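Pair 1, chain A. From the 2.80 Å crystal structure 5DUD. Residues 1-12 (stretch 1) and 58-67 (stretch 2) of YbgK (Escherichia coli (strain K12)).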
# COMPACT_ATOMS: atom_id res chain seq x y z
N MET A 1 6.10 -29.12 -0.45
CA MET A 1 5.30 -30.05 0.34
C MET A 1 3.77 -29.76 0.24
O MET A 1 3.00 -30.57 0.76
CB MET A 1 5.75 -30.08 1.81
CG MET A 1 7.08 -30.78 2.04
SD MET A 1 7.01 -32.58 1.80
CE MET A 1 8.72 -32.99 2.05
N LEU A 2 3.34 -28.66 -0.41
CA LEU A 2 1.90 -28.37 -0.59
C LEU A 2 1.63 -28.16 -2.07
O LEU A 2 1.88 -27.07 -2.58
CB LEU A 2 1.47 -27.14 0.24
CG LEU A 2 0.02 -26.65 0.05
CD1 LEU A 2 -0.97 -27.76 0.35
CD2 LEU A 2 -0.26 -25.45 0.93
N LYS A 3 1.14 -29.21 -2.76
CA LYS A 3 0.85 -29.17 -4.19
C LYS A 3 -0.51 -28.55 -4.46
O LYS A 3 -1.47 -28.84 -3.74
CB LYS A 3 0.92 -30.60 -4.77
CG LYS A 3 0.76 -30.72 -6.29
CD LYS A 3 0.63 -32.18 -6.69
CE LYS A 3 0.52 -32.37 -8.19
NZ LYS A 3 -0.13 -33.66 -8.53
N ILE A 4 -0.59 -27.69 -5.50
CA ILE A 4 -1.82 -27.00 -5.90
C ILE A 4 -2.32 -27.57 -7.23
O ILE A 4 -1.55 -27.69 -8.18
CB ILE A 4 -1.54 -25.47 -5.99
CG1 ILE A 4 -1.38 -24.86 -4.57
CG2 ILE A 4 -2.63 -24.73 -6.80
CD1 ILE A 4 0.03 -24.36 -4.25
N ILE A 5 -3.64 -27.88 -7.29
CA ILE A 5 -4.32 -28.42 -8.46
C ILE A 5 -5.03 -27.24 -9.13
O ILE A 5 -4.51 -26.72 -10.11
CB ILE A 5 -5.24 -29.60 -8.03
CG1 ILE A 5 -4.39 -30.86 -7.68
CG2 ILE A 5 -6.30 -29.93 -9.11
CD1 ILE A 5 -4.00 -31.01 -6.20
N ARG A 6 -6.15 -26.75 -8.57
CA ARG A 6 -6.82 -25.56 -9.09
C ARG A 6 -6.44 -24.42 -8.14
O ARG A 6 -6.64 -24.54 -6.94
CB ARG A 6 -8.35 -25.73 -9.23
CG ARG A 6 -9.10 -26.20 -7.99
CD ARG A 6 -10.59 -26.02 -8.08
NE ARG A 6 -11.27 -26.49 -6.87
CZ ARG A 6 -12.58 -26.49 -6.68
NH1 ARG A 6 -13.40 -26.02 -7.62
NH2 ARG A 6 -13.10 -26.96 -5.55
N ALA A 7 -5.79 -23.37 -8.67
CA ALA A 7 -5.37 -22.24 -7.83
C ALA A 7 -6.53 -21.24 -7.63
O ALA A 7 -6.61 -20.64 -6.57
CB ALA A 7 -4.15 -21.55 -8.42
N GLY A 8 -7.37 -21.04 -8.64
CA GLY A 8 -8.51 -20.13 -8.58
C GLY A 8 -8.28 -18.87 -9.39
O GLY A 8 -7.53 -18.90 -10.37
N MET A 9 -8.89 -17.74 -8.99
CA MET A 9 -8.78 -16.49 -9.75
C MET A 9 -7.76 -15.48 -9.18
O MET A 9 -7.06 -14.87 -9.98
CB MET A 9 -10.15 -15.81 -9.96
CG MET A 9 -10.92 -15.45 -8.69
SD MET A 9 -12.42 -14.51 -9.04
CE MET A 9 -11.71 -12.96 -9.60
N TYR A 10 -7.69 -15.27 -7.85
CA TYR A 10 -6.75 -14.32 -7.25
C TYR A 10 -6.23 -14.91 -5.93
O TYR A 10 -6.64 -14.51 -4.84
CB TYR A 10 -7.45 -12.95 -7.04
CG TYR A 10 -6.66 -11.75 -7.51
CD1 TYR A 10 -6.66 -11.37 -8.84
CD2 TYR A 10 -5.99 -10.93 -6.60
CE1 TYR A 10 -5.98 -10.23 -9.28
CE2 TYR A 10 -5.31 -9.79 -7.02
CZ TYR A 10 -5.30 -9.45 -8.36
OH TYR A 10 -4.63 -8.32 -8.76
N THR A 11 -5.33 -15.91 -6.05
CA THR A 11 -4.74 -16.59 -4.89
C THR A 11 -3.27 -16.18 -4.77
O THR A 11 -2.55 -16.23 -5.76
CB THR A 11 -4.91 -18.10 -5.01
OG1 THR A 11 -6.28 -18.38 -5.31
CG2 THR A 11 -4.52 -18.84 -3.73
N THR A 12 -2.83 -15.76 -3.55
CA THR A 12 -1.46 -15.31 -3.28
C THR A 12 -1.00 -15.69 -1.87
O THR A 12 -1.83 -15.93 -1.00
CB THR A 12 -1.36 -13.77 -3.41
OG1 THR A 12 -2.26 -13.14 -2.49
CG2 THR A 12 -1.62 -13.29 -4.81
N GLY A 58 -13.04 -18.57 -3.17
CA GLY A 58 -12.66 -19.98 -3.08
C GLY A 58 -12.08 -20.61 -4.33
O GLY A 58 -11.13 -20.07 -4.91
N GLN A 59 -12.64 -21.78 -4.76
CA GLN A 59 -12.22 -22.52 -5.96
C GLN A 59 -10.74 -22.89 -5.89
O GLN A 59 -9.95 -22.52 -6.75
CB GLN A 59 -12.54 -21.72 -7.24
CG GLN A 59 -14.04 -21.52 -7.49
CD GLN A 59 -14.30 -20.55 -8.62
OE1 GLN A 59 -13.63 -20.67 -9.65
NE2 GLN A 59 -14.99 -19.40 -8.41
N LEU A 60 -10.38 -23.61 -4.82
CA LEU A 60 -9.02 -24.01 -4.53
C LEU A 60 -8.96 -25.48 -4.12
O LEU A 60 -9.69 -25.89 -3.22
CB LEU A 60 -8.46 -23.13 -3.40
CG LEU A 60 -6.99 -23.38 -3.02
CD1 LEU A 60 -6.07 -22.38 -3.67
CD2 LEU A 60 -6.79 -23.35 -1.52
N THR A 61 -8.03 -26.25 -4.72
CA THR A 61 -7.76 -27.64 -4.37
C THR A 61 -6.27 -27.75 -4.13
O THR A 61 -5.49 -27.38 -5.01
CB THR A 61 -8.28 -28.62 -5.44
OG1 THR A 61 -9.68 -28.42 -5.61
CG2 THR A 61 -8.00 -30.08 -5.07
N VAL A 62 -5.87 -28.24 -2.94
CA VAL A 62 -4.46 -28.37 -2.60
C VAL A 62 -4.20 -29.74 -1.97
O VAL A 62 -4.77 -30.07 -0.92
CB VAL A 62 -3.99 -27.23 -1.67
N GLU A 63 -3.32 -30.54 -2.61
CA GLU A 63 -2.96 -31.87 -2.13
C GLU A 63 -1.78 -31.77 -1.16
O GLU A 63 -0.79 -31.10 -1.47
CB GLU A 63 -2.62 -32.80 -3.31
CG GLU A 63 -2.31 -34.23 -2.90
CD GLU A 63 -2.45 -35.24 -4.01
OE1 GLU A 63 -1.43 -35.89 -4.36
OE2 GLU A 63 -3.57 -35.41 -4.54
N PHE A 64 -1.88 -32.45 0.00
CA PHE A 64 -0.88 -32.45 1.08
C PHE A 64 0.08 -33.64 0.99
O PHE A 64 -0.37 -34.78 0.87
CB PHE A 64 -1.58 -32.48 2.44
CG PHE A 64 -2.55 -31.35 2.72
CD1 PHE A 64 -2.10 -30.05 2.88
CD2 PHE A 64 -3.90 -31.61 2.92
CE1 PHE A 64 -2.99 -29.02 3.18
CE2 PHE A 64 -4.79 -30.57 3.21
CZ PHE A 64 -4.33 -29.29 3.34
N GLU A 65 1.39 -33.38 1.07
CA GLU A 65 2.44 -34.40 0.98
C GLU A 65 3.07 -34.75 2.34
O GLU A 65 3.52 -35.88 2.53
CB GLU A 65 3.53 -33.91 0.03
CG GLU A 65 3.03 -33.51 -1.35
CD GLU A 65 4.08 -33.01 -2.32
OE1 GLU A 65 5.26 -32.86 -1.91
OE2 GLU A 65 3.72 -32.75 -3.49
N THR A 66 3.07 -33.80 3.29
CA THR A 66 3.64 -33.98 4.62
C THR A 66 2.52 -33.97 5.65
O THR A 66 1.52 -33.28 5.47
CB THR A 66 4.68 -32.88 4.91
N ASP A 67 2.71 -34.72 6.75
CA ASP A 67 1.74 -34.81 7.84
C ASP A 67 1.91 -33.63 8.80
O ASP A 67 3.03 -33.19 9.06
CB ASP A 67 1.89 -36.14 8.61
CG ASP A 67 1.79 -37.38 7.75
OD1 ASP A 67 1.08 -37.35 6.73
OD2 ASP A 67 2.42 -38.40 8.12

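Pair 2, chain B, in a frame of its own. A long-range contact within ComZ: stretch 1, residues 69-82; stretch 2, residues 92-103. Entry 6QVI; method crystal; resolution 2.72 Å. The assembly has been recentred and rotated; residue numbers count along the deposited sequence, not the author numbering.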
# COMPACT_ATOMS: atom_id res chain seq x y z
N PRO B 69 13.36 7.09 -20.98
CA PRO B 69 14.44 6.45 -20.27
C PRO B 69 15.80 7.06 -20.47
O PRO B 69 15.97 7.96 -21.24
CB PRO B 69 14.45 5.08 -20.88
CG PRO B 69 14.15 5.36 -22.28
CD PRO B 69 13.15 6.46 -22.28
N PHE B 70 16.76 6.54 -19.75
CA PHE B 70 18.11 7.00 -19.82
C PHE B 70 18.77 6.19 -20.88
O PHE B 70 18.60 5.01 -20.90
CB PHE B 70 18.81 6.65 -18.53
CG PHE B 70 18.56 7.59 -17.42
CD1 PHE B 70 17.65 7.30 -16.46
CD2 PHE B 70 19.27 8.73 -17.31
CE1 PHE B 70 17.42 8.15 -15.42
CE2 PHE B 70 19.06 9.60 -16.28
CZ PHE B 70 18.13 9.30 -15.33
N VAL B 71 19.55 6.82 -21.74
CA VAL B 71 20.29 6.11 -22.74
C VAL B 71 21.73 6.26 -22.36
O VAL B 71 22.24 7.34 -22.20
CB VAL B 71 20.07 6.65 -24.13
CG1 VAL B 71 20.51 5.63 -25.14
CG2 VAL B 71 18.61 6.96 -24.33
N ASN B 72 22.38 5.13 -22.19
CA ASN B 72 23.77 5.10 -21.76
C ASN B 72 23.91 5.99 -20.57
O ASN B 72 24.68 6.91 -20.58
CB ASN B 72 24.71 5.53 -22.85
CG ASN B 72 24.82 4.52 -23.93
OD1 ASN B 72 24.96 3.35 -23.66
ND2 ASN B 72 24.78 4.96 -25.16
N ASN B 73 23.09 5.77 -19.55
CA ASN B 73 23.04 6.57 -18.35
C ASN B 73 22.93 8.07 -18.50
O ASN B 73 23.34 8.76 -17.63
CB ASN B 73 24.23 6.26 -17.47
CG ASN B 73 24.35 4.81 -17.15
OD1 ASN B 73 23.41 4.20 -16.69
ND2 ASN B 73 25.51 4.26 -17.40
N ARG B 74 22.30 8.58 -19.54
CA ARG B 74 22.25 9.99 -19.73
C ARG B 74 20.91 10.38 -20.30
O ARG B 74 20.32 9.65 -21.05
CB ARG B 74 23.42 10.35 -20.63
CG ARG B 74 23.25 11.51 -21.57
CD ARG B 74 24.30 11.49 -22.66
NE ARG B 74 23.81 12.09 -23.89
CZ ARG B 74 23.85 13.38 -24.16
NH1 ARG B 74 24.37 14.23 -23.31
NH2 ARG B 74 23.38 13.83 -25.30
N LEU B 75 20.42 11.54 -19.92
CA LEU B 75 19.16 12.01 -20.40
C LEU B 75 19.19 13.50 -20.52
O LEU B 75 19.38 14.18 -19.57
CB LEU B 75 18.08 11.62 -19.42
CG LEU B 75 16.80 12.39 -19.57
CD1 LEU B 75 16.11 11.89 -20.81
CD2 LEU B 75 15.92 12.16 -18.39
N VAL B 76 18.93 14.02 -21.70
CA VAL B 76 19.02 15.45 -21.91
C VAL B 76 17.71 16.11 -21.55
O VAL B 76 16.68 15.85 -22.17
CB VAL B 76 19.43 15.78 -23.35
CG1 VAL B 76 19.38 17.27 -23.54
CG2 VAL B 76 20.84 15.26 -23.59
N LEU B 77 17.75 17.01 -20.57
CA LEU B 77 16.56 17.76 -20.18
C LEU B 77 16.41 19.09 -20.90
O LEU B 77 15.29 19.61 -20.94
CB LEU B 77 16.56 18.07 -18.69
CG LEU B 77 16.86 16.94 -17.75
CD1 LEU B 77 17.01 17.55 -16.36
CD2 LEU B 77 15.75 15.92 -17.84
N ALA B 78 17.49 19.68 -21.44
CA ALA B 78 17.35 20.96 -22.15
C ALA B 78 18.60 21.25 -22.98
O ALA B 78 19.72 21.20 -22.46
CB ALA B 78 17.11 22.14 -21.20
N GLN B 79 18.41 21.48 -24.26
CA GLN B 79 19.50 21.75 -25.15
C GLN B 79 19.34 23.13 -25.68
O GLN B 79 18.33 23.46 -26.23
CB GLN B 79 19.48 20.77 -26.29
CG GLN B 79 20.70 20.84 -27.15
CD GLN B 79 21.24 19.49 -27.48
OE1 GLN B 79 21.49 19.17 -28.62
NE2 GLN B 79 21.45 18.69 -26.47
N ASN B 80 20.33 23.98 -25.43
CA ASN B 80 20.35 25.37 -25.86
C ASN B 80 19.19 26.22 -25.41
O ASN B 80 18.84 27.16 -26.06
CB ASN B 80 20.57 25.46 -27.35
CG ASN B 80 21.88 24.86 -27.75
OD1 ASN B 80 22.88 25.14 -27.15
ND2 ASN B 80 21.87 24.02 -28.73
N GLU B 81 18.65 25.95 -24.25
CA GLU B 81 17.55 26.73 -23.76
C GLU B 81 18.10 28.08 -23.41
O GLU B 81 19.14 28.15 -22.85
CB GLU B 81 17.00 26.05 -22.54
CG GLU B 81 15.84 26.75 -21.86
CD GLU B 81 14.88 25.78 -21.24
OE1 GLU B 81 14.71 24.68 -21.79
OE2 GLU B 81 14.28 26.11 -20.22
N VAL B 82 17.40 29.15 -23.70
CA VAL B 82 17.97 30.44 -23.40
C VAL B 82 17.49 31.13 -22.16
O VAL B 82 16.34 31.15 -21.87
CB VAL B 82 17.75 31.41 -24.56
CG1 VAL B 82 17.72 30.68 -25.88
CG2 VAL B 82 16.48 32.19 -24.36
N GLY B 92 22.01 34.28 -22.52
CA GLY B 92 22.87 33.14 -22.72
C GLY B 92 22.10 31.88 -22.96
O GLY B 92 20.91 31.88 -22.92
N ARG B 93 22.79 30.81 -23.25
CA ARG B 93 22.16 29.55 -23.46
C ARG B 93 22.72 28.56 -22.46
O ARG B 93 23.74 28.79 -21.88
CB ARG B 93 22.43 29.02 -24.86
CG ARG B 93 22.65 30.08 -25.92
CD ARG B 93 21.45 30.24 -26.84
NE ARG B 93 21.37 29.23 -27.90
CZ ARG B 93 20.37 29.15 -28.78
NH1 ARG B 93 19.37 30.01 -28.72
NH2 ARG B 93 20.37 28.20 -29.71
N TYR B 94 22.03 27.46 -22.26
CA TYR B 94 22.54 26.45 -21.37
C TYR B 94 22.05 25.12 -21.74
O TYR B 94 21.10 24.99 -22.43
CB TYR B 94 22.24 26.72 -19.91
CG TYR B 94 20.82 26.67 -19.56
CD1 TYR B 94 20.12 25.50 -19.60
CD2 TYR B 94 20.17 27.78 -19.15
CE1 TYR B 94 18.81 25.46 -19.25
CE2 TYR B 94 18.86 27.74 -18.82
CZ TYR B 94 18.20 26.57 -18.86
OH TYR B 94 16.90 26.57 -18.53
N THR B 95 22.75 24.11 -21.29
CA THR B 95 22.33 22.80 -21.59
C THR B 95 22.28 21.92 -20.39
O THR B 95 23.29 21.64 -19.82
CB THR B 95 23.18 22.17 -22.64
OG1 THR B 95 22.83 22.74 -23.88
CG2 THR B 95 22.90 20.74 -22.69
N ALA B 96 21.11 21.43 -20.02
CA ALA B 96 20.99 20.64 -18.80
C ALA B 96 20.89 19.18 -19.19
O ALA B 96 20.06 18.82 -20.03
CB ALA B 96 19.78 21.07 -17.97
N THR B 97 21.73 18.36 -18.57
CA THR B 97 21.78 16.93 -18.80
C THR B 97 21.71 16.23 -17.46
O THR B 97 22.32 16.69 -16.49
CB THR B 97 23.06 16.48 -19.52
OG1 THR B 97 23.23 17.23 -20.73
CG2 THR B 97 22.97 15.03 -19.88
N LEU B 98 20.95 15.14 -17.42
CA LEU B 98 20.75 14.34 -16.22
C LEU B 98 21.43 13.00 -16.42
O LEU B 98 21.18 12.32 -17.42
CB LEU B 98 19.26 14.14 -15.93
CG LEU B 98 19.03 13.20 -14.74
CD1 LEU B 98 19.67 13.80 -13.52
CD2 LEU B 98 17.55 12.91 -14.50
N TYR B 99 22.33 12.65 -15.49
CA TYR B 99 23.09 11.41 -15.56
C TYR B 99 22.80 10.53 -14.35
O TYR B 99 22.81 11.01 -13.21
CB TYR B 99 24.59 11.71 -15.61
CG TYR B 99 25.00 12.64 -16.70
CD1 TYR B 99 24.98 14.01 -16.51
CD2 TYR B 99 25.44 12.15 -17.92
CE1 TYR B 99 25.37 14.88 -17.51
CE2 TYR B 99 25.84 12.99 -18.92
CZ TYR B 99 25.82 14.36 -18.72
OH TYR B 99 26.21 15.19 -19.77
N LYS B 100 22.59 9.24 -14.59
CA LYS B 100 22.43 8.30 -13.49
C LYS B 100 23.72 7.53 -13.28
O LYS B 100 24.48 7.28 -14.23
CB LYS B 100 21.26 7.34 -13.70
CG LYS B 100 21.60 6.09 -14.44
CD LYS B 100 20.36 5.25 -14.63
CE LYS B 100 20.59 3.85 -14.16
NZ LYS B 100 19.58 3.00 -14.81
N ASP B 101 23.98 7.17 -12.03
CA ASP B 101 25.14 6.37 -11.68
C ASP B 101 24.98 4.94 -12.15
O ASP B 101 23.92 4.32 -11.97
CB ASP B 101 25.33 6.39 -10.17
CG ASP B 101 26.71 5.92 -9.74
OD1 ASP B 101 27.59 6.79 -9.48
OD2 ASP B 101 26.91 4.69 -9.65
N ALA B 102 26.05 4.38 -12.71
CA ALA B 102 25.97 3.01 -13.20
C ALA B 102 25.74 2.03 -12.05
O ALA B 102 24.96 1.08 -12.19
CB ALA B 102 27.24 2.64 -13.97
N GLN B 103 26.38 2.27 -10.90
CA GLN B 103 26.30 1.31 -9.79
C GLN B 103 25.02 1.49 -8.97
O GLN B 103 24.17 0.59 -8.91
CB GLN B 103 27.52 1.47 -8.88
CG GLN B 103 28.81 1.77 -9.60
CD GLN B 103 29.50 0.52 -10.11
OE1 GLN B 103 29.36 -0.56 -9.54
NE2 GLN B 103 30.26 0.67 -11.19

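Both pairs place two antiparallel strands side by side and interrupt them with a bulge at the same point. Over 14 central residues the backbones superpose to 0.7 Å, and the strand axes approach to 4.6 Å in each, with N-to-C directions 145° apart in pair 1 and 156° in pair 2. I4(A) matches V76(B) and faces V62(A), which matches T97(B). Before this point K3(A) pairs with E63(A) as L75(B) does with L98(B), through two backbone hydrogen bonds: K3(A) N to E63(A) O, 3.0 Å, and E63(A) N to K3(A) O, 2.8 Å, against L75(B) N to L98(B) O, 2.7 Å, and L98(B) N to L75(B) O, 2.8 Å. After it one extra residue, I5(A) or L77(B), lies between the matched pairs on the first chain segment. Its amide still finds the opposite carbonyl, I5(A) N to T61(A) O and L77(B) N to A96(B) O both spanning 3.0 Å, and the next residue then accepts from the same partner: T61(A) N to R6(A) O, 3.1 Å, and A96(B) N to A78(B) O, 2.8 Å.

The extra residue is a branched aliphatic in both. I5(A) CD1 lies 3.7 Å from E63(A) CB, using the aliphatic base of a glutamate whose carboxylate is bonded elsewhere in the structure. L77(B) CD1 lies 4.1 Å from L98(B) CB, and there the matching residue is wholly apolar.

A marked contrast follows at R6(A) and A78(B). R6(A) extends its chain so that NE donates to T61(A) OG1 at 2.8 Å, while the guanidinium lays one face over the backbone of Q59(A) and L60(A). Pair 2 has alanines at both positions, and A78(B) CB meets A96(B) CB at 4.3 Å; Y94(B), matching Q59(A), adds its ring, with CE1 4.2 Å from A78(B) CB. Matched backbone positions thus carry a long polar arm bonded to a threonine in one pair, and a small apolar pair beside an aromatic ring in the other.

Two positions further on, G8(A), which matches N80(B), has backbone angles that call for glycine, and an ideal CB would sit only 3.0 Å from Q59(A) O. N80(B) has a different backbone conformation that accommodates its side chain, and its N donates to T95(B) OG1 at 3.2 Å.

At the other end, L2(A) CD1 packs on F64(A) CD1 at 3.6 Å, aliphatic against aromatic, both apolar and both buried. Their counterparts suit more exposed surroundings: R74(B) CB rests 3.8 Å from Y99(B) CD2, the arginine offering its aliphatic stem while keeping a charged end.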